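Local coordinates for galactose-binding lectin (Arachis hypogaea, PDB 6VAW), which binds D-galactose and its derivatives as a homotetrameric legume lectin that carries calcium and manganese ions, at residues A[163-168]-A[172-177]; A[138-143]-A[190-195]; A[6-9]-A[14-17]. All coordinates share one frame; numbering follows the deposited sequence.

How the contacts relate
From the N terminus, strand 2-8 comes first, and contact 3 closes a small loop as residues 14-17 fold back against Phe8 just before strand 18-22 begins. The chain then runs on a long way before contact 2 opens at residues 138-143. Within the loop that contact 2 eventually closes at 190-195 sits contact 1, the hairpin of 163-168 with 172-177. Contacts 1 and 2 touch through Tyr167 and Lys172 with Val192, whereas contact 3 stands apart, its centre about 22 Å from that of contact 1. Contact 1 lies within one sheet of the legume lectin sandwich; contact 2 joins that sheet to the other, and contact 3 lies on a connection between them.

Contact 1 (A[163-168]-A[172-177]); sequences VTVIYD and KTLSVA
Tyr167 leans across its partner strand, and it can be followed outward atom by atom. Its CB lies 4.1 Å from CD1 of Leu174, the non-hydrogen-bonded partner. With CG anti to the backbone N (chi1 -177°), the ring is carried along residues 172-174 rather than away from them. CD1 of Tyr167 comes within 3.4 Å of Thr173 O, while Leu174 CB meets the ring at its edge, in plane. Next, CE1 of Tyr167 lies 3.5 Å from Lys172 O. The hydroxyl ends the row, with Tyr167 OH 3.4 Å from Lys172 CA and against its CB; there the two side chains run side by side in the same direction. The polar end of Tyr167 is held by a hydrogen bond between OH and Val192 O.

On the same face, Val165 CG1 packs 3.6 Å from Leu174 CD1, and Val163 crosses Val176 at an angle. Val163, Leu174 and Val176 reach strand 117-123 of the other sheet, touching Val120 or Phe122. The opposite face, with Thr164, Ile166, Asp168 and Ser175, meets a second subunit: Ile166 packs on Ile166 of that subunit, and Asp168 OD1 hydrogen-bonds Thr187 OG1 there.

The backbones pair through Thr164-Ala177, Ile166-Ser175 and Asp168-Thr173. Ser175 N gives an almost straight bond to Ile166 O, 2.8 Å long with 178° at the hydrogen. At the turn end, Lys172 N and Thr173 N both approach Asp168 O, but at bent angles, and make weak bonds only. Two residues thus face one, which is a G1 beta bulge at the mouth of a tight antiparallel hairpin, here in one of the two sheets of the legume lectin sandwich.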
loop_
_atom_site.group_PDB
_atom_site.type_symbol
_atom_site.label_atom_id
_atom_site.label_comp_id
_atom_site.label_asym_id
_atom_site.label_seq_id
_atom_site.Cartn_x
_atom_site.Cartn_y
_atom_site.Cartn_z
ATOM N N VAL A 163 1.277 -4.715 -18.942
ATOM C CA VAL A 163 -0.145 -4.471 -19.200
ATOM C C VAL A 163 -0.759 -3.768 -17.989
ATOM O O VAL A 163 -0.477 -4.126 -16.847
ATOM C CB VAL A 163 -0.932 -5.771 -19.559
ATOM C CG1 VAL A 163 -2.385 -5.449 -19.952
ATOM C CG2 VAL A 163 -0.234 -6.569 -20.676
ATOM N N THR A 164 -1.623 -2.802 -18.250
ATOM C CA THR A 164 -2.386 -2.101 -17.246
ATOM C C THR A 164 -3.830 -2.183 -17.701
ATOM O O THR A 164 -4.127 -1.957 -18.868
ATOM C CB THR A 164 -1.867 -0.665 -17.050
ATOM O OG1 THR A 164 -0.623 -0.721 -16.369
ATOM C CG2 THR A 164 -2.810 0.184 -16.210
ATOM N N VAL A 165 -4.714 -2.528 -16.783
ATOM C CA VAL A 165 -6.125 -2.673 -17.064
ATOM C C VAL A 165 -6.929 -1.865 -16.030
ATOM O O VAL A 165 -6.720 -1.964 -14.825
ATOM C CB VAL A 165 -6.575 -4.160 -17.106
ATOM C CG1 VAL A 165 -8.042 -4.259 -17.447
ATOM C CG2 VAL A 165 -5.738 -4.999 -18.085
ATOM N N ILE A 166 -7.901 -1.097 -16.535
ATOM C CA ILE A 166 -8.790 -0.295 -15.684
ATOM C C ILE A 166 -10.214 -0.704 -15.992
ATOM O O ILE A 166 -10.630 -0.605 -17.155
ATOM C CB ILE A 166 -8.631 1.242 -15.851
ATOM C CG1 ILE A 166 -7.225 1.745 -15.511
ATOM C CG2 ILE A 166 -9.700 2.006 -15.028
ATOM C CD1 ILE A 166 -7.005 3.214 -15.958
ATOM N N TYR A 167 -10.970 -1.114 -14.956
ATOM C CA TYR A 167 -12.403 -1.345 -15.143
ATOM C C TYR A 167 -13.147 -0.267 -14.369
ATOM O O TYR A 167 -12.995 -0.159 -13.147
ATOM C CB TYR A 167 -12.855 -2.758 -14.754
ATOM C CG TYR A 167 -14.327 -2.981 -15.021
ATOM C CD1 TYR A 167 -14.812 -3.090 -16.325
ATOM C CD2 TYR A 167 -15.256 -2.954 -13.983
ATOM C CE1 TYR A 167 -16.177 -3.228 -16.583
ATOM C CE2 TYR A 167 -16.619 -3.096 -14.226
ATOM C CZ TYR A 167 -17.077 -3.244 -15.529
ATOM O OH TYR A 167 -18.417 -3.426 -15.788
ATOM N N ASP A 168 -13.857 0.602 -15.087
ATOM C CA ASP A 168 -14.647 1.674 -14.481
ATOM C C ASP A 168 -16.104 1.191 -14.346
ATOM O O ASP A 168 -16.807 1.102 -15.350
ATOM C CB ASP A 168 -14.580 2.956 -15.323
ATOM C CG ASP A 168 -15.476 4.038 -14.739
ATOM O OD1 ASP A 168 -15.199 4.501 -13.611
ATOM O OD2 ASP A 168 -16.471 4.369 -15.367
ATOM N N LYS A 172 -19.002 0.989 -17.149
ATOM C CA LYS A 172 -18.833 -0.445 -17.464
ATOM C C LYS A 172 -17.696 -0.615 -18.523
ATOM O O LYS A 172 -17.693 -1.573 -19.292
ATOM C CB LYS A 172 -20.163 -1.084 -17.940
ATOM C CG LYS A 172 -21.268 -0.990 -16.882
ATOM C CD LYS A 172 -22.642 -1.412 -17.400
ATOM C CE LYS A 172 -23.699 -1.359 -16.310
ATOM N NZ LYS A 172 -24.045 0.036 -15.910
ATOM N N THR A 173 -16.739 0.315 -18.545
ATOM C CA THR A 173 -15.654 0.275 -19.531
ATOM C C THR A 173 -14.451 -0.471 -19.003
ATOM O O THR A 173 -13.967 -0.167 -17.919
ATOM C CB THR A 173 -15.247 1.712 -19.967
ATOM O OG1 THR A 173 -16.396 2.376 -20.509
ATOM C CG2 THR A 173 -14.119 1.711 -21.006
ATOM N N LEU A 174 -13.978 -1.445 -19.791
ATOM C CA LEU A 174 -12.738 -2.175 -19.543
ATOM C C LEU A 174 -11.686 -1.588 -20.511
ATOM O O LEU A 174 -11.841 -1.710 -21.730
ATOM C CB LEU A 174 -12.966 -3.670 -19.790
ATOM C CG LEU A 174 -11.788 -4.579 -19.561
ATOM C CD1 LEU A 174 -11.528 -4.768 -18.116
ATOM C CD2 LEU A 174 -12.042 -5.999 -20.146
ATOM N N SER A 175 -10.707 -0.871 -19.980
ATOM C CA SER A 175 -9.651 -0.239 -20.775
ATOM C C SER A 175 -8.337 -0.969 -20.535
ATOM O O SER A 175 -8.017 -1.274 -19.393
ATOM C CB SER A 175 -9.538 1.246 -20.452
ATOM O OG SER A 175 -8.697 1.832 -21.427
ATOM N N VAL A 176 -7.592 -1.228 -21.606
ATOM C CA VAL A 176 -6.336 -2.000 -21.600
ATOM C C VAL A 176 -5.228 -1.211 -22.304
ATOM O O VAL A 176 -5.431 -0.744 -23.430
ATOM C CB VAL A 176 -6.538 -3.384 -22.289
ATOM C CG1 VAL A 176 -5.264 -4.231 -22.244
ATOM C CG2 VAL A 176 -7.719 -4.146 -21.705
ATOM N N ALA A 177 -4.062 -1.108 -21.659
ATOM C CA ALA A 177 -2.872 -0.481 -22.245
ATOM C C ALA A 177 -1.743 -1.500 -22.162
ATOM O O ALA A 177 -1.432 -1.977 -21.070
ATOM C CB ALA A 177 -2.504 0.828 -21.542
#

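Contact 2 (A[138-143]-A[190-195])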
loop_
_atom_site.group_PDB
_atom_site.type_symbol
_atom_site.label_atom_id
_atom_site.label_comp_id
_atom_site.label_asym_id
_atom_site.label_seq_id
_atom_site.Cartn_x
_atom_site.Cartn_y
_atom_site.Cartn_z
ATOM N N VAL A 138 -4.546 -8.312 -29.574
ATOM C CA VAL A 138 -5.076 -8.218 -28.220
ATOM C C VAL A 138 -6.578 -8.184 -28.417
ATOM O O VAL A 138 -7.062 -7.460 -29.283
ATOM C CB VAL A 138 -4.537 -7.029 -27.390
ATOM C CG1 VAL A 138 -5.115 -7.042 -25.973
ATOM C CG2 VAL A 138 -3.010 -7.033 -27.337
ATOM N N GLY A 139 -7.297 -8.983 -27.658
ATOM C CA GLY A 139 -8.742 -9.042 -27.799
ATOM C C GLY A 139 -9.470 -8.955 -26.483
ATOM O O GLY A 139 -8.913 -9.272 -25.442
ATOM N N ILE A 140 -10.708 -8.484 -26.534
ATOM C CA ILE A 140 -11.572 -8.428 -25.363
ATOM C C ILE A 140 -12.624 -9.489 -25.632
ATOM O O ILE A 140 -13.285 -9.456 -26.667
ATOM C CB ILE A 140 -12.114 -7.033 -25.004
ATOM C CG1 ILE A 140 -10.946 -6.121 -24.483
ATOM C CG2 ILE A 140 -13.248 -7.146 -23.977
ATOM C CD1 ILE A 140 -11.322 -4.652 -24.167
ATOM N N ASP A 141 -12.738 -10.440 -24.709
ATOM C CA ASP A 141 -13.584 -11.639 -24.825
ATOM C C ASP A 141 -14.678 -11.676 -23.812
ATOM O O ASP A 141 -14.427 -11.519 -22.634
ATOM C CB ASP A 141 -12.745 -12.892 -24.622
ATOM C CG ASP A 141 -11.709 -13.142 -25.687
ATOM O OD1 ASP A 141 -11.736 -12.433 -26.715
ATOM O OD2 ASP A 141 -10.927 -14.094 -25.532
ATOM N N VAL A 142 -15.853 -12.017 -24.267
ATOM C CA VAL A 142 -17.028 -12.115 -23.418
ATOM C C VAL A 142 -17.713 -13.449 -23.728
ATOM O O VAL A 142 -18.451 -13.567 -24.712
ATOM C CB VAL A 142 -18.004 -10.896 -23.548
ATOM C CG1 VAL A 142 -19.188 -11.043 -22.594
ATOM C CG2 VAL A 142 -17.278 -9.565 -23.289
ATOM N N ASN A 143 -17.414 -14.464 -22.883
ATOM C CA ASN A 143 -17.961 -15.822 -22.962
ATOM C C ASN A 143 -17.585 -16.541 -24.272
ATOM O O ASN A 143 -18.196 -17.555 -24.617
ATOM C CB ASN A 143 -19.492 -15.814 -22.773
ATOM C CG ASN A 143 -19.926 -15.363 -21.395
ATOM O OD1 ASN A 143 -19.266 -15.605 -20.385
ATOM N ND2 ASN A 143 -21.052 -14.687 -21.327
ATOM N N GLN A 190 -13.515 -1.577 -24.217
ATOM C CA GLN A 190 -14.839 -2.104 -24.578
ATOM C C GLN A 190 -15.764 -1.995 -23.390
ATOM O O GLN A 190 -15.360 -2.332 -22.279
ATOM C CB GLN A 190 -14.719 -3.590 -25.030
ATOM C CG GLN A 190 -16.055 -4.349 -25.249
ATOM C CD GLN A 190 -16.807 -3.739 -26.415
ATOM O OE1 GLN A 190 -16.261 -3.581 -27.494
ATOM N NE2 GLN A 190 -18.074 -3.391 -26.224
ATOM N N VAL A 191 -17.022 -1.615 -23.634
ATOM C CA VAL A 191 -18.027 -1.612 -22.562
ATOM C C VAL A 191 -18.452 -3.075 -22.345
ATOM O O VAL A 191 -18.904 -3.716 -23.296
ATOM C CB VAL A 191 -19.227 -0.684 -22.879
ATOM C CG1 VAL A 191 -20.395 -0.936 -21.923
ATOM C CG2 VAL A 191 -18.796 0.789 -22.861
ATOM N N VAL A 192 -18.234 -3.600 -21.126
ATOM C CA VAL A 192 -18.578 -4.953 -20.685
ATOM C C VAL A 192 -19.312 -4.822 -19.346
ATOM O O VAL A 192 -18.731 -4.307 -18.386
ATOM C CB VAL A 192 -17.366 -5.927 -20.550
ATOM C CG1 VAL A 192 -17.855 -7.351 -20.233
ATOM C CG2 VAL A 192 -16.480 -5.924 -21.796
ATOM N N ASP A 193 -20.557 -5.284 -19.285
ATOM C CA ASP A 193 -21.342 -5.239 -18.048
ATOM C C ASP A 193 -21.066 -6.502 -17.232
ATOM O O ASP A 193 -21.758 -7.522 -17.399
ATOM C CB ASP A 193 -22.848 -5.074 -18.328
ATOM C CG ASP A 193 -23.710 -4.888 -17.082
ATOM O OD1 ASP A 193 -23.165 -4.982 -15.947
ATOM O OD2 ASP A 193 -24.909 -4.571 -17.239
ATOM N N LEU A 194 -20.083 -6.413 -16.322
ATOM C CA LEU A 194 -19.649 -7.536 -15.493
ATOM C C LEU A 194 -20.811 -8.093 -14.617
ATOM O O LEU A 194 -20.920 -9.302 -14.471
ATOM C CB LEU A 194 -18.433 -7.142 -14.624
ATOM C CG LEU A 194 -17.103 -6.884 -15.368
ATOM C CD1 LEU A 194 -15.952 -6.825 -14.380
ATOM C CD2 LEU A 194 -16.801 -7.965 -16.389
ATOM N N LYS A 195 -21.711 -7.224 -14.144
ATOM C CA LYS A 195 -22.903 -7.602 -13.360
ATOM C C LYS A 195 -23.876 -8.487 -14.174
ATOM O O LYS A 195 -24.553 -9.337 -13.605
ATOM C CB LYS A 195 -23.620 -6.329 -12.896
ATOM C CG LYS A 195 -24.700 -6.520 -11.847
ATOM C CD LYS A 195 -25.388 -5.197 -11.614
ATOM C CE LYS A 195 -26.252 -5.192 -10.395
ATOM N NZ LYS A 195 -27.120 -3.987 -10.378
#
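Ile140 lays its two branches over the base of Gln190. CD1 of Ile140 is 3.7 Å from Gln190 CB, and CG2 of Ile140 lies 4.0 Å from the same atom, so both methyls press on that carbon from the same side. The side chains cross at an angle, and CG2 of Ile140 also reaches Val192 CG2 at 4.1 Å. Further along, Val142 and Val192 meet tip to tip, Val142 CG2 standing 3.8 Å from Val192 CG1. CG1 of Val142 stands opposite the backbone N (chi1 -178°), which leaves CG2, anti to the carbonyl carbon, to face Val192.

The two backbones share no hydrogen bond, because they belong to different layers of the legume lectin beta-sandwich: strand 137-141 lies in the sheet with the metal ligands Glu121 and Asp123, and strand 185-191 in the sheet facing it. Apolar side-chain contacts bridge the layers at this margin. Beyond CB, Gln190 bends at chi2 and leads off from the apolar patch; its NE2 donates to Val191 O over 3.1 Å. Past Val192 the chain enters helix 194-197, with Asp193 at the N-cap position accepting a weak bond from Lys195 N through OD1.

Contact 3 (A[6-9]-A[14-17])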
loop_
_atom_site.group_PDB
_atom_site.type_symbol
_atom_site.label_atom_id
_atom_site.label_comp_id
_atom_site.label_asym_id
_atom_site.label_seq_id
_atom_site.Cartn_x
_atom_site.Cartn_y
_atom_site.Cartn_z
ATOM N N PHE A 6 -3.523 -6.804 -3.719
ATOM C CA PHE A 6 -2.384 -7.729 -3.626
ATOM C C PHE A 6 -1.307 -7.344 -4.613
ATOM O O PHE A 6 -1.563 -6.598 -5.550
ATOM C CB PHE A 6 -2.796 -9.202 -3.800
ATOM C CG PHE A 6 -3.538 -9.616 -5.051
ATOM C CD1 PHE A 6 -2.853 -9.890 -6.229
ATOM C CD2 PHE A 6 -4.915 -9.790 -5.036
ATOM C CE1 PHE A 6 -3.532 -10.319 -7.376
ATOM C CE2 PHE A 6 -5.594 -10.210 -6.189
ATOM C CZ PHE A 6 -4.895 -10.496 -7.343
ATOM N N ASN A 7 -0.097 -7.848 -4.398
ATOM C CA ASN A 7 1.023 -7.572 -5.280
ATOM C C ASN A 7 1.987 -8.755 -5.244
ATOM O O ASN A 7 2.415 -9.177 -4.161
ATOM C CB ASN A 7 1.721 -6.244 -4.911
ATOM C CG ASN A 7 2.994 -5.960 -5.684
ATOM O OD1 ASN A 7 4.070 -5.795 -5.103
ATOM N ND2 ASN A 7 2.917 -5.947 -7.007
ATOM N N PHE A 8 2.290 -9.300 -6.426
ATOM C CA PHE A 8 3.243 -10.391 -6.644
ATOM C C PHE A 8 4.396 -9.894 -7.488
ATOM O O PHE A 8 4.208 -9.580 -8.654
ATOM C CB PHE A 8 2.588 -11.609 -7.340
ATOM C CG PHE A 8 1.512 -12.329 -6.564
ATOM C CD1 PHE A 8 1.841 -13.261 -5.592
ATOM C CD2 PHE A 8 0.168 -12.110 -6.838
ATOM C CE1 PHE A 8 0.838 -13.926 -4.874
ATOM C CE2 PHE A 8 -0.832 -12.769 -6.116
ATOM C CZ PHE A 8 -0.492 -13.673 -5.140
ATOM N N ASN A 9 5.586 -9.814 -6.905
ATOM C CA ASN A 9 6.816 -9.442 -7.620
ATOM C C ASN A 9 7.468 -10.722 -8.166
ATOM O O ASN A 9 8.306 -10.681 -9.071
ATOM C CB ASN A 9 7.776 -8.707 -6.686
ATOM C CG ASN A 9 7.233 -7.411 -6.175
ATOM O OD1 ASN A 9 6.748 -6.576 -6.943
ATOM N ND2 ASN A 9 7.294 -7.228 -4.863
ATOM N N GLY A 14 3.295 -23.616 -3.321
ATOM C CA GLY A 14 2.920 -23.642 -1.909
ATOM C C GLY A 14 2.468 -22.305 -1.362
ATOM O O GLY A 14 2.187 -22.189 -0.165
ATOM N N ASN A 15 2.466 -21.259 -2.218
ATOM C CA ASN A 15 1.952 -19.951 -1.823
ATOM C C ASN A 15 0.443 -20.134 -1.778
ATOM O O ASN A 15 -0.142 -20.409 -2.835
ATOM C CB ASN A 15 2.385 -18.857 -2.821
ATOM C CG ASN A 15 2.047 -17.436 -2.424
ATOM O OD1 ASN A 15 2.660 -16.483 -2.918
ATOM N ND2 ASN A 15 1.037 -17.236 -1.579
ATOM N N PRO A 16 -0.191 -20.103 -0.584
ATOM C CA PRO A 16 -1.644 -20.360 -0.526
ATOM C C PRO A 16 -2.497 -19.335 -1.296
ATOM O O PRO A 16 -3.649 -19.652 -1.567
ATOM C CB PRO A 16 -1.974 -20.319 0.977
ATOM C CG PRO A 16 -0.837 -19.634 1.611
ATOM C CD PRO A 16 0.371 -19.853 0.762
ATOM N N ALA A 17 -1.934 -18.172 -1.697
ATOM C CA ALA A 17 -2.680 -17.111 -2.432
ATOM C C ALA A 17 -2.922 -17.420 -3.910
ATOM O O ALA A 17 -3.709 -16.689 -4.537
ATOM C CB ALA A 17 -1.958 -15.767 -2.317
#
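Phe8 meets residues 14-17 with the rim of its ring. CZ, the far corner, points at the methyl of Ala17, with Phe8 CZ and Ala17 CB 3.8 Å apart and the methyl close to the ring plane, roughly in line with the long axis from CG to CZ. One corner further round, Phe8 CE1 lies 4.4 Å from Asn15 CG, and the outer end of the amide comes up to the same edge, also near the plane. The two flat groups are not coplanar: ring and amide are turned 61° against each other, so the amide meets the edge of the ring obliquely.

The torsions explain the aim. Phe8 has its CG anti to the carbonyl carbon (chi1 -65°), which swings the ring out to the loop, and Asn15 extends its CG opposite its own backbone N to meet it. Between Asn15 and Ala17 the chain bends at Pro16, and this bend lets both side chains face the one ring.

Further out, Phe8 is paired through its backbone with Trp223 of strand 217-229, and its ring also meets that of Phe11 with the planes about 25° apart. Tyr48 of strand 43-53 touches both Phe8 and Ala17, and Ala17 is hydrogen-bonded through its backbone to Ala49 of that strand. A third subunit closes in from outside, its Glu2, Arg201 and Met50 packing on Asn15, Pro16 and Ala17.

The loop leaves strand 2-8 of one sheet and, held against Phe8, leads into strand 18-22 of the other. With no hydrogen bond across it and some 96 Å² buried, the contact is consistent with attachment mainly by close fit and dispersion at an aromatic edge, with a weakly polar share from the amide.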